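Local coordinates for protein uracil-DNA glycosylase (Nitratifractor salsuginis, PDB 5X3G) that belongs to the uracil-DNA glycosylase superfamily, compact single-domain alpha/beta proteins built round a four-stranded parallel sheet flanked by helices, at residues E26-I30 and L193-F197; R58-S64 and A87-A91; T114-F119 and P231-I237; G201-F207 and L223-E229. All blocks are in the same frame, centred on the assembly; numbering follows the deposited sequence.

Contact 1: residues E26-I30 and L193-F197; sequences EWEPI and LLEGF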
# COMPACT_ATOMS: atom_id res chain seq x y z
N GLU A 26 -5.01 -13.82 14.43
CA GLU A 26 -5.50 -14.52 13.25
C GLU A 26 -4.52 -14.48 12.09
O GLU A 26 -4.58 -15.34 11.20
CB GLU A 26 -6.83 -13.94 12.76
CG GLU A 26 -8.04 -14.20 13.62
CD GLU A 26 -9.31 -13.73 12.96
OE1 GLU A 26 -9.24 -13.31 11.78
OE2 GLU A 26 -10.38 -13.77 13.60
N TRP A 27 -3.62 -13.50 12.07
CA TRP A 27 -2.64 -13.38 11.00
C TRP A 27 -1.48 -14.35 11.13
O TRP A 27 -0.71 -14.51 10.18
CB TRP A 27 -2.12 -11.95 10.93
CG TRP A 27 -2.98 -11.07 10.11
CD1 TRP A 27 -3.82 -10.09 10.55
CD2 TRP A 27 -3.11 -11.09 8.69
NE1 TRP A 27 -4.46 -9.50 9.49
CE2 TRP A 27 -4.04 -10.10 8.33
CE3 TRP A 27 -2.53 -11.87 7.68
CZ2 TRP A 27 -4.40 -9.85 7.01
CZ3 TRP A 27 -2.89 -11.62 6.37
CH2 TRP A 27 -3.81 -10.62 6.05
N GLU A 28 -1.34 -15.02 12.28
CA GLU A 28 -0.19 -15.90 12.48
C GLU A 28 -0.07 -17.04 11.47
O GLU A 28 1.05 -17.31 11.02
CB GLU A 28 -0.19 -16.44 13.91
CG GLU A 28 0.28 -15.43 14.94
CD GLU A 28 0.54 -16.04 16.30
OE1 GLU A 28 0.67 -17.28 16.38
OE2 GLU A 28 0.63 -15.29 17.29
N PRO A 29 -1.15 -17.74 11.08
CA PRO A 29 -0.97 -18.85 10.11
C PRO A 29 -0.38 -18.41 8.78
O PRO A 29 0.32 -19.20 8.14
CB PRO A 29 -2.39 -19.39 9.94
CG PRO A 29 -3.09 -19.03 11.20
CD PRO A 29 -2.53 -17.70 11.59
N ILE A 30 -0.65 -17.18 8.35
CA ILE A 30 -0.14 -16.71 7.06
C ILE A 30 1.17 -15.94 7.23
O ILE A 30 2.09 -16.08 6.43
CB ILE A 30 -1.21 -15.84 6.36
CG1 ILE A 30 -2.51 -16.63 6.17
CG2 ILE A 30 -0.70 -15.34 5.02
CD1 ILE A 30 -3.61 -15.82 5.53
N LEU A 193 3.50 -15.41 1.53
CA LEU A 193 2.27 -14.71 1.88
C LEU A 193 1.19 -14.91 0.82
O LEU A 193 0.02 -15.11 1.16
CB LEU A 193 2.56 -13.22 2.08
CG LEU A 193 1.49 -12.42 2.83
CD1 LEU A 193 1.59 -12.69 4.32
CD2 LEU A 193 1.64 -10.93 2.55
N LEU A 194 1.57 -14.87 -0.46
CA LEU A 194 0.60 -15.11 -1.52
C LEU A 194 0.17 -16.58 -1.56
O LEU A 194 -1.00 -16.88 -1.84
CB LEU A 194 1.17 -14.69 -2.87
CG LEU A 194 1.42 -13.19 -3.02
CD1 LEU A 194 1.86 -12.86 -4.44
CD2 LEU A 194 0.17 -12.41 -2.64
N GLU A 195 1.10 -17.50 -1.28
CA GLU A 195 0.72 -18.89 -1.06
C GLU A 195 -0.38 -18.99 -0.01
O GLU A 195 -1.37 -19.71 -0.19
CB GLU A 195 1.95 -19.70 -0.64
CG GLU A 195 1.63 -21.04 0.00
CD GLU A 195 2.85 -21.94 0.09
OE1 GLU A 195 3.92 -21.55 -0.42
OE2 GLU A 195 2.74 -23.03 0.69
N GLY A 196 -0.23 -18.25 1.10
CA GLY A 196 -1.22 -18.29 2.16
C GLY A 196 -2.57 -17.72 1.79
O GLY A 196 -3.58 -18.08 2.40
N PHE A 197 -2.62 -16.83 0.80
CA PHE A 197 -3.87 -16.21 0.36
C PHE A 197 -4.56 -16.99 -0.75
O PHE A 197 -5.61 -16.54 -1.24
CB PHE A 197 -3.62 -14.78 -0.12
CG PHE A 197 -3.51 -13.78 0.98
CD1 PHE A 197 -4.61 -13.45 1.75
CD2 PHE A 197 -2.31 -13.14 1.24
CE1 PHE A 197 -4.51 -12.52 2.77
CE2 PHE A 197 -2.20 -12.20 2.25
CZ PHE A 197 -3.31 -11.89 3.01
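Ile30 of helix 28-35 points toward segment 193-197, which buries 87 Å² of it. Its CG2 meets Leu193 CD1 at 3.6 Å, while Ile30 CD1 lies 3.9 Å from Gly196 O and over one face of the Phe197 ring, 4.4 Å from Phe197 CE1. Gly196 lets the backbones close in to 5.3 Å between Ile30 CA and Gly196 CA; an ideal CB there would stand 2.7 Å from Ile30 CG2, a clash. Phe197, next in burial, turns its rim to Trp27: Phe197 CZ and Trp27 CH2 are 3.3 Å apart, the six-membered ring centroids 5.7 Å, the planes at 70°, with neither ring over the other's face. The indole nitrogen of Trp27 turns elsewhere, to the carbonyl of Leu66, and Phe197 continues inward onto Leu165 and Ile74 of the central sheet. Between these segments the contact is van der Waals packing, mostly apolar, so the fit depends on side-chain shape and exclusion of water.

Contact 2: residues R58-S64 and A87-A91; sequences RLLAAFS and AIGYA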
# COMPACT_ATOMS: atom_id res chain seq x y z
N ARG A 58 5.97 -0.32 12.85
CA ARG A 58 5.14 -0.02 11.69
C ARG A 58 5.40 -0.94 10.51
O ARG A 58 4.72 -0.81 9.48
CB ARG A 58 5.36 1.43 11.23
CG ARG A 58 4.30 2.40 11.68
CD ARG A 58 4.95 3.63 12.28
NE ARG A 58 3.99 4.70 12.51
CZ ARG A 58 4.17 5.68 13.39
NH1 ARG A 58 5.26 5.71 14.14
NH2 ARG A 58 3.24 6.62 13.53
N LEU A 59 6.35 -1.87 10.62
CA LEU A 59 6.72 -2.72 9.49
C LEU A 59 5.51 -3.45 8.91
O LEU A 59 5.43 -3.68 7.70
CB LEU A 59 7.78 -3.73 9.92
CG LEU A 59 9.18 -3.17 10.19
CD1 LEU A 59 10.08 -4.23 10.81
CD2 LEU A 59 9.79 -2.62 8.91
N LEU A 60 4.54 -3.80 9.77
CA LEU A 60 3.38 -4.59 9.39
C LEU A 60 2.08 -3.81 9.53
O LEU A 60 1.02 -4.40 9.75
CB LEU A 60 3.32 -5.87 10.22
CG LEU A 60 4.56 -6.76 10.21
CD1 LEU A 60 4.50 -7.74 11.37
CD2 LEU A 60 4.68 -7.49 8.89
N ALA A 61 2.15 -2.48 9.41
CA ALA A 61 0.96 -1.65 9.61
C ALA A 61 -0.15 -2.00 8.63
O ALA A 61 -1.33 -1.78 8.93
CB ALA A 61 1.32 -0.17 9.49
N ALA A 62 0.20 -2.54 7.46
CA ALA A 62 -0.81 -2.95 6.50
C ALA A 62 -1.68 -4.10 7.00
O ALA A 62 -2.78 -4.30 6.48
CB ALA A 62 -0.15 -3.34 5.18
N PHE A 63 -1.22 -4.84 8.00
CA PHE A 63 -1.96 -5.96 8.58
C PHE A 63 -2.64 -5.60 9.89
O PHE A 63 -3.24 -6.49 10.52
CB PHE A 63 -1.02 -7.15 8.80
CG PHE A 63 -0.28 -7.60 7.57
CD1 PHE A 63 -0.75 -8.67 6.81
CD2 PHE A 63 0.89 -6.98 7.17
CE1 PHE A 63 -0.06 -9.09 5.68
CE2 PHE A 63 1.58 -7.39 6.04
CZ PHE A 63 1.10 -8.45 5.30
N SER A 64 -2.57 -4.34 10.32
CA SER A 64 -2.99 -3.97 11.67
C SER A 64 -4.49 -3.75 11.81
O SER A 64 -4.96 -3.52 12.93
CB SER A 64 -2.25 -2.71 12.12
OG SER A 64 -2.54 -1.62 11.27
N ALA A 87 7.43 7.11 5.18
CA ALA A 87 7.27 5.66 5.28
C ALA A 87 6.55 5.32 6.58
O ALA A 87 7.07 5.57 7.67
CB ALA A 87 8.63 4.96 5.23
N ILE A 88 5.35 4.74 6.46
CA ILE A 88 4.53 4.47 7.63
C ILE A 88 3.94 3.06 7.57
O ILE A 88 2.94 2.77 8.23
CB ILE A 88 3.41 5.52 7.79
CG1 ILE A 88 2.49 5.51 6.56
CG2 ILE A 88 3.99 6.91 8.02
CD1 ILE A 88 1.24 6.35 6.75
N GLY A 89 4.54 2.19 6.76
CA GLY A 89 4.15 0.79 6.75
C GLY A 89 3.04 0.43 5.79
O GLY A 89 2.50 -0.68 5.88
N TYR A 90 2.67 1.33 4.88
CA TYR A 90 1.65 1.07 3.87
C TYR A 90 2.23 1.34 2.49
O TYR A 90 2.96 2.32 2.30
CB TYR A 90 0.42 1.96 4.06
CG TYR A 90 -0.32 1.77 5.36
CD1 TYR A 90 -1.25 0.74 5.50
CD2 TYR A 90 -0.12 2.63 6.43
CE1 TYR A 90 -1.94 0.57 6.68
CE2 TYR A 90 -0.81 2.46 7.62
CZ TYR A 90 -1.72 1.43 7.74
OH TYR A 90 -2.40 1.26 8.92
N ALA A 91 1.89 0.48 1.54
CA ALA A 91 2.11 0.82 0.15
C ALA A 91 1.28 2.04 -0.22
O ALA A 91 0.18 2.25 0.30
CB ALA A 91 1.76 -0.36 -0.76
O HOH W 1 3.10 -3.33 5.73
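Ile88 comes first, and its carbonyl does more than its side chain, whose end leads away: Ile88 O lies 3.6 Å from Ala61 CB and 3.7 Å from Arg58 CG. Gly89 then passes over the type I turn Arg58-Ala61, with Gly89 CA in a C-H...O contact with Arg58 O at 3.2 Å. A side chain is ruled out here: an ideal CB would fall 2.0 Å from Arg58 O, and phi/psi of 89/12 would jam it against the preceding carbonyl too. Water 1 bridges the backbones, donating to Gly89 O (2.7 Å) and Leu59 O (3.1 Å). Tyr90 ends the contact by laying its ring face against Ala61; Ala61 CB is 4.2 Å from the ring centroid, a CH-pi contact, and Tyr90 CE1 is 3.7 Å from Ala62 CA. Ala91 carries on to backbone bonding with Leu166 of strand 164-168. Segment 87-91 belongs to the long loop after strand 73-77, whose start resembles the GQDPYH motif of family 1 uracil-DNA glycosylases, though with proline in the last place.

Contact 3: residues T114-F119 and P231-I237; sequences TSLRNF and PYNHTFI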
# COMPACT_ATOMS: atom_id res chain seq x y z
N THR A 114 3.42 12.96 -6.58
CA THR A 114 2.87 12.86 -7.93
C THR A 114 1.83 11.75 -8.05
O THR A 114 0.70 11.97 -8.50
CB THR A 114 4.01 12.63 -8.92
OG1 THR A 114 5.04 13.61 -8.70
CG2 THR A 114 3.51 12.76 -10.35
N SER A 115 2.21 10.53 -7.64
CA SER A 115 1.32 9.39 -7.82
C SER A 115 0.01 9.59 -7.06
O SER A 115 -1.07 9.34 -7.60
CB SER A 115 2.02 8.11 -7.38
OG SER A 115 3.08 7.80 -8.26
N LEU A 116 0.09 10.06 -5.82
CA LEU A 116 -1.12 10.29 -5.04
C LEU A 116 -1.92 11.45 -5.61
O LEU A 116 -3.16 11.42 -5.58
CB LEU A 116 -0.77 10.54 -3.58
CG LEU A 116 -0.64 9.25 -2.77
CD1 LEU A 116 0.24 9.46 -1.55
CD2 LEU A 116 -2.02 8.75 -2.37
N ARG A 117 -1.25 12.49 -6.10
CA ARG A 117 -1.93 13.58 -6.78
C ARG A 117 -2.82 13.05 -7.91
O ARG A 117 -4.03 13.29 -7.94
CB ARG A 117 -0.91 14.58 -7.32
CG ARG A 117 -1.50 15.78 -8.05
CD ARG A 117 -0.41 16.75 -8.53
NE ARG A 117 0.31 16.25 -9.71
CZ ARG A 117 1.63 16.13 -9.79
NH1 ARG A 117 2.40 16.47 -8.76
NH2 ARG A 117 2.19 15.67 -10.90
N ASN A 118 -2.22 12.28 -8.82
CA ASN A 118 -2.97 11.79 -9.97
C ASN A 118 -4.02 10.77 -9.56
O ASN A 118 -5.10 10.72 -10.17
CB ASN A 118 -2.02 11.21 -11.01
CG ASN A 118 -1.15 12.28 -11.66
OD1 ASN A 118 -1.57 13.42 -11.82
ND2 ASN A 118 0.06 11.90 -12.04
N PHE A 119 -3.74 9.96 -8.53
CA PHE A 119 -4.74 8.99 -8.07
C PHE A 119 -5.95 9.69 -7.48
O PHE A 119 -7.09 9.26 -7.69
CB PHE A 119 -4.12 8.04 -7.04
CG PHE A 119 -5.06 6.97 -6.56
CD1 PHE A 119 -5.13 5.75 -7.22
CD2 PHE A 119 -5.88 7.17 -5.46
CE1 PHE A 119 -6.00 4.76 -6.79
CE2 PHE A 119 -6.75 6.18 -5.03
CZ PHE A 119 -6.81 4.98 -5.70
N PRO A 231 0.06 5.21 -11.47
CA PRO A 231 -0.54 6.54 -11.25
C PRO A 231 0.46 7.68 -11.32
O PRO A 231 0.03 8.84 -11.33
CB PRO A 231 -1.15 6.42 -9.84
CG PRO A 231 -0.39 5.30 -9.19
CD PRO A 231 -0.07 4.33 -10.29
N TYR A 232 1.76 7.40 -11.36
CA TYR A 232 2.74 8.46 -11.56
C TYR A 232 2.48 9.21 -12.86
O TYR A 232 2.79 10.40 -12.97
CB TYR A 232 4.15 7.88 -11.55
CG TYR A 232 5.26 8.91 -11.59
CD1 TYR A 232 5.88 9.35 -10.43
CD2 TYR A 232 5.70 9.44 -12.80
CE1 TYR A 232 6.90 10.28 -10.46
CE2 TYR A 232 6.71 10.38 -12.85
CZ TYR A 232 7.31 10.80 -11.68
OH TYR A 232 8.32 11.73 -11.72
N ASN A 233 1.89 8.54 -13.85
CA ASN A 233 1.64 9.14 -15.14
C ASN A 233 0.35 9.95 -15.09
O ASN A 233 -0.67 9.47 -14.59
CB ASN A 233 1.54 8.05 -16.21
CG ASN A 233 2.78 7.18 -16.26
OD1 ASN A 233 2.77 6.03 -15.81
ND2 ASN A 233 3.87 7.73 -16.79
N HIS A 234 0.40 11.19 -15.60
CA HIS A 234 -0.79 12.04 -15.56
C HIS A 234 -1.95 11.42 -16.32
O HIS A 234 -3.12 11.62 -15.95
CB HIS A 234 -0.45 13.43 -16.12
CG HIS A 234 0.23 13.40 -17.45
ND1 HIS A 234 -0.45 13.54 -18.64
CD2 HIS A 234 1.53 13.25 -17.78
CE1 HIS A 234 0.40 13.48 -19.64
NE2 HIS A 234 1.61 13.30 -19.15
N THR A 235 -1.66 10.64 -17.37
CA THR A 235 -2.72 9.97 -18.12
C THR A 235 -3.56 9.06 -17.24
O THR A 235 -4.74 8.81 -17.54
CB THR A 235 -2.11 9.18 -19.28
OG1 THR A 235 -0.96 8.47 -18.82
CG2 THR A 235 -1.71 10.11 -20.42
N PHE A 236 -2.98 8.56 -16.14
CA PHE A 236 -3.74 7.75 -15.18
C PHE A 236 -5.04 8.42 -14.76
O PHE A 236 -6.01 7.73 -14.45
CB PHE A 236 -2.88 7.47 -13.94
CG PHE A 236 -3.55 6.59 -12.92
CD1 PHE A 236 -3.47 5.21 -13.02
CD2 PHE A 236 -4.23 7.14 -11.84
CE1 PHE A 236 -4.08 4.39 -12.08
CE2 PHE A 236 -4.84 6.33 -10.90
CZ PHE A 236 -4.76 4.95 -11.02
N ILE A 237 -5.07 9.76 -14.75
CA ILE A 237 -6.26 10.46 -14.30
C ILE A 237 -7.47 10.11 -15.16
O ILE A 237 -8.60 10.01 -14.66
CB ILE A 237 -6.01 11.98 -14.26
CG1 ILE A 237 -4.85 12.31 -13.32
CG2 ILE A 237 -7.25 12.73 -13.82
CD1 ILE A 237 -4.40 13.75 -13.38
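Thr114 sets its methyl over the ring of Tyr232: Thr114 CG2 is 4.2 Å from the ring centroid and only 13° off the normal, a CH-pi contact at the exposed end of the pairing. One turn on, Asn118 loses 103 Å² to the 231-237 loop, more than any other residue here. Its amide reaches into the bend of that loop, where Asn118 ND2 donates to Pro231 O (3.1 Å, 153°) and Asn118 OD1 lies 3.2 Å from Ile237 CD1. Between Thr114 and Asn118, Ser115 closes against the loop, with Ser115 OG 3.4 Å from Tyr232 CA and Ser115 O 3.7 Å from the ring atom Pro231 CB. Deeper still, Phe119 CD1 meets Phe236 CE2 at 3.7 Å, and the Phe119 ring also makes edge-to-face pairs with Phe92 and Phe246. His230-Pro231, just after strand 225-228, probably corresponds to the start of the family's HPSPLS motif, so helix 114-126 backs the loop carrying it. The chemistry is graded, from a methyl on an exposed tyrosine to phenylalanines in the core, and the hydrogen bond from the Asn118 amide to Pro231 O gives this largely packed contact a directional tie between helix and loop.

Contact 4: residues G201-F207 and L223-E229; sequences GPTLILF and LPQVALE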
# COMPACT_ATOMS: atom_id res chain seq x y z
N GLY A 201 -8.26 -16.07 -2.41
CA GLY A 201 -8.29 -15.57 -3.77
C GLY A 201 -8.51 -14.07 -3.93
O GLY A 201 -9.36 -13.65 -4.72
N PRO A 202 -7.74 -13.24 -3.23
CA PRO A 202 -7.83 -11.80 -3.47
C PRO A 202 -7.18 -11.44 -4.80
O PRO A 202 -6.32 -12.15 -5.31
CB PRO A 202 -7.07 -11.19 -2.29
CG PRO A 202 -6.06 -12.21 -1.96
CD PRO A 202 -6.71 -13.54 -2.22
N THR A 203 -7.61 -10.32 -5.36
CA THR A 203 -7.13 -9.88 -6.66
C THR A 203 -5.91 -8.97 -6.49
O THR A 203 -5.95 -8.01 -5.71
CB THR A 203 -8.24 -9.15 -7.42
OG1 THR A 203 -9.27 -10.09 -7.76
CG2 THR A 203 -7.69 -8.53 -8.69
N LEU A 204 -4.85 -9.27 -7.23
CA LEU A 204 -3.65 -8.44 -7.20
C LEU A 204 -3.84 -7.21 -8.08
O LEU A 204 -4.17 -7.34 -9.26
CB LEU A 204 -2.43 -9.24 -7.67
CG LEU A 204 -2.17 -10.61 -7.04
CD1 LEU A 204 -0.87 -11.20 -7.59
CD2 LEU A 204 -2.14 -10.53 -5.52
N ILE A 205 -3.63 -6.03 -7.50
CA ILE A 205 -3.65 -4.78 -8.25
C ILE A 205 -2.20 -4.40 -8.55
O ILE A 205 -1.42 -4.12 -7.63
CB ILE A 205 -4.37 -3.67 -7.48
CG1 ILE A 205 -5.82 -4.08 -7.21
CG2 ILE A 205 -4.30 -2.36 -8.26
CD1 ILE A 205 -6.51 -3.18 -6.21
N LEU A 206 -1.85 -4.39 -9.83
CA LEU A 206 -0.45 -4.29 -10.25
C LEU A 206 -0.25 -3.00 -11.04
O LEU A 206 -0.61 -2.92 -12.22
CB LEU A 206 -0.07 -5.52 -11.07
CG LEU A 206 -0.37 -6.85 -10.37
CD1 LEU A 206 -0.31 -8.01 -11.35
CD2 LEU A 206 0.59 -7.07 -9.20
N PHE A 207 0.33 -2.00 -10.39
CA PHE A 207 0.61 -0.71 -11.02
C PHE A 207 1.89 -0.81 -11.84
O PHE A 207 2.97 -1.01 -11.28
CB PHE A 207 0.73 0.38 -9.96
CG PHE A 207 -0.58 0.91 -9.46
CD1 PHE A 207 -1.71 0.88 -10.26
CD2 PHE A 207 -0.68 1.43 -8.18
CE1 PHE A 207 -2.91 1.37 -9.80
CE2 PHE A 207 -1.88 1.91 -7.71
CZ PHE A 207 -3.00 1.89 -8.52
N LEU A 223 -3.69 -16.38 -8.27
CA LEU A 223 -4.57 -15.30 -7.86
C LEU A 223 -4.95 -14.45 -9.07
O LEU A 223 -4.15 -14.28 -9.99
CB LEU A 223 -3.89 -14.42 -6.81
CG LEU A 223 -3.42 -15.16 -5.55
CD1 LEU A 223 -2.47 -14.29 -4.74
CD2 LEU A 223 -4.61 -15.59 -4.71
N PRO A 224 -6.17 -13.92 -9.10
CA PRO A 224 -6.56 -13.03 -10.20
C PRO A 224 -5.71 -11.77 -10.19
O PRO A 224 -5.21 -11.34 -9.14
CB PRO A 224 -8.03 -12.71 -9.91
CG PRO A 224 -8.48 -13.77 -8.94
CD PRO A 224 -7.27 -14.11 -8.13
N GLN A 225 -5.53 -11.18 -11.37
CA GLN A 225 -4.66 -10.03 -11.52
C GLN A 225 -5.33 -8.95 -12.36
O GLN A 225 -6.03 -9.25 -13.33
CB GLN A 225 -3.32 -10.43 -12.15
CG GLN A 225 -2.53 -11.47 -11.35
CD GLN A 225 -1.21 -11.82 -12.00
OE1 GLN A 225 -0.75 -11.14 -12.91
NE2 GLN A 225 -0.59 -12.90 -11.53
N VAL A 226 -5.11 -7.70 -11.97
CA VAL A 226 -5.53 -6.52 -12.72
C VAL A 226 -4.31 -5.63 -12.86
O VAL A 226 -3.77 -5.14 -11.86
CB VAL A 226 -6.68 -5.77 -12.02
CG1 VAL A 226 -7.10 -4.56 -12.85
CG2 VAL A 226 -7.86 -6.69 -11.79
N ALA A 227 -3.85 -5.43 -14.10
CA ALA A 227 -2.66 -4.65 -14.38
C ALA A 227 -3.05 -3.28 -14.91
O ALA A 227 -3.87 -3.18 -15.83
CB ALA A 227 -1.76 -5.38 -15.39
N LEU A 228 -2.47 -2.23 -14.33
CA LEU A 228 -2.83 -0.86 -14.65
C LEU A 228 -1.59 -0.03 -14.95
O LEU A 228 -0.48 -0.35 -14.53
CB LEU A 228 -3.59 -0.18 -13.51
CG LEU A 228 -5.00 -0.65 -13.16
CD1 LEU A 228 -5.17 -0.61 -11.65
CD2 LEU A 228 -6.04 0.22 -13.83
N GLU A 229 -1.82 1.05 -15.69
CA GLU A 229 -0.84 2.13 -15.79
C GLU A 229 -0.52 2.66 -14.40
O GLU A 229 -1.40 2.77 -13.54
CB GLU A 229 -1.40 3.23 -16.68
CG GLU A 229 -0.62 4.53 -16.70
CD GLU A 229 -1.28 5.57 -17.59
OE1 GLU A 229 -2.52 5.50 -17.76
OE2 GLU A 229 -0.56 6.44 -18.11
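At the entry of the two strands, Leu223 is a knob in a hollow lined by Gly201, Pro202 and Leu204: Leu223 CD2 lies 3.8 Å from both Gly201 CA and Pro202 CD, and Leu223 CD1 3.9 Å from Leu204 CD2. Beyond it the backbones run parallel, axes 4.8 Å apart and 18° askew, joined by Leu204 N to Pro224 O (2.8 Å) and, each at 2.9 Å, Val226 N to Leu204 O, Leu206 N to Val226 O and Leu228 N to Leu206 O. On one face, Leu206 CD1 fits against Gln225 OE1 (3.5 Å), while the Gln225 amide nitrogen bonds to Ala220 O; Ala227 adds only a small bump, and Ala211 of helix 210-214 packs on it and on Leu206. The other face is bulkier. Leu228 CD1 touches both Ile205 CG2 (3.9 Å) and Phe207 CE1 (3.5 Å), with Thr203 CG2 against Val226 CG2 (3.6 Å) further back, and Leu245 of helix 240-246 meets Ile205 and Leu228. Strand 203-207, helix 210-214 and edge strand 225-228 form a beta-alpha-beta crossover that completes the 2-1-3-4 parallel sheet of the uracil-DNA glycosylase fold.

In the fold
Contact 1 is buried; the other three are partly buried, with exposed residues among their partners. Contacts 1 and 3 occupy opposite sides of the chain's centre, their own centres 31 Å apart; contact 1 is essentially apolar, with no hydrogen bond between its segments, whereas contact 3 adds a side-chain-to-backbone hydrogen bond from Asn118 to Pro231 O. Contact 4, the one built on regular strand pairing, touches both: it meets contact 1 where helix 179-196 leads into strand 203-207, and is nested inside the loop closed by contact 3, with Pro231 CD 3.6 Å from Phe207 CG. Contact 2 joins two loops through carbonyls, a bridging water and a ring face, and meets contact 1 where Leu193 CD2 packs on Phe63 CZ at 3.7 Å.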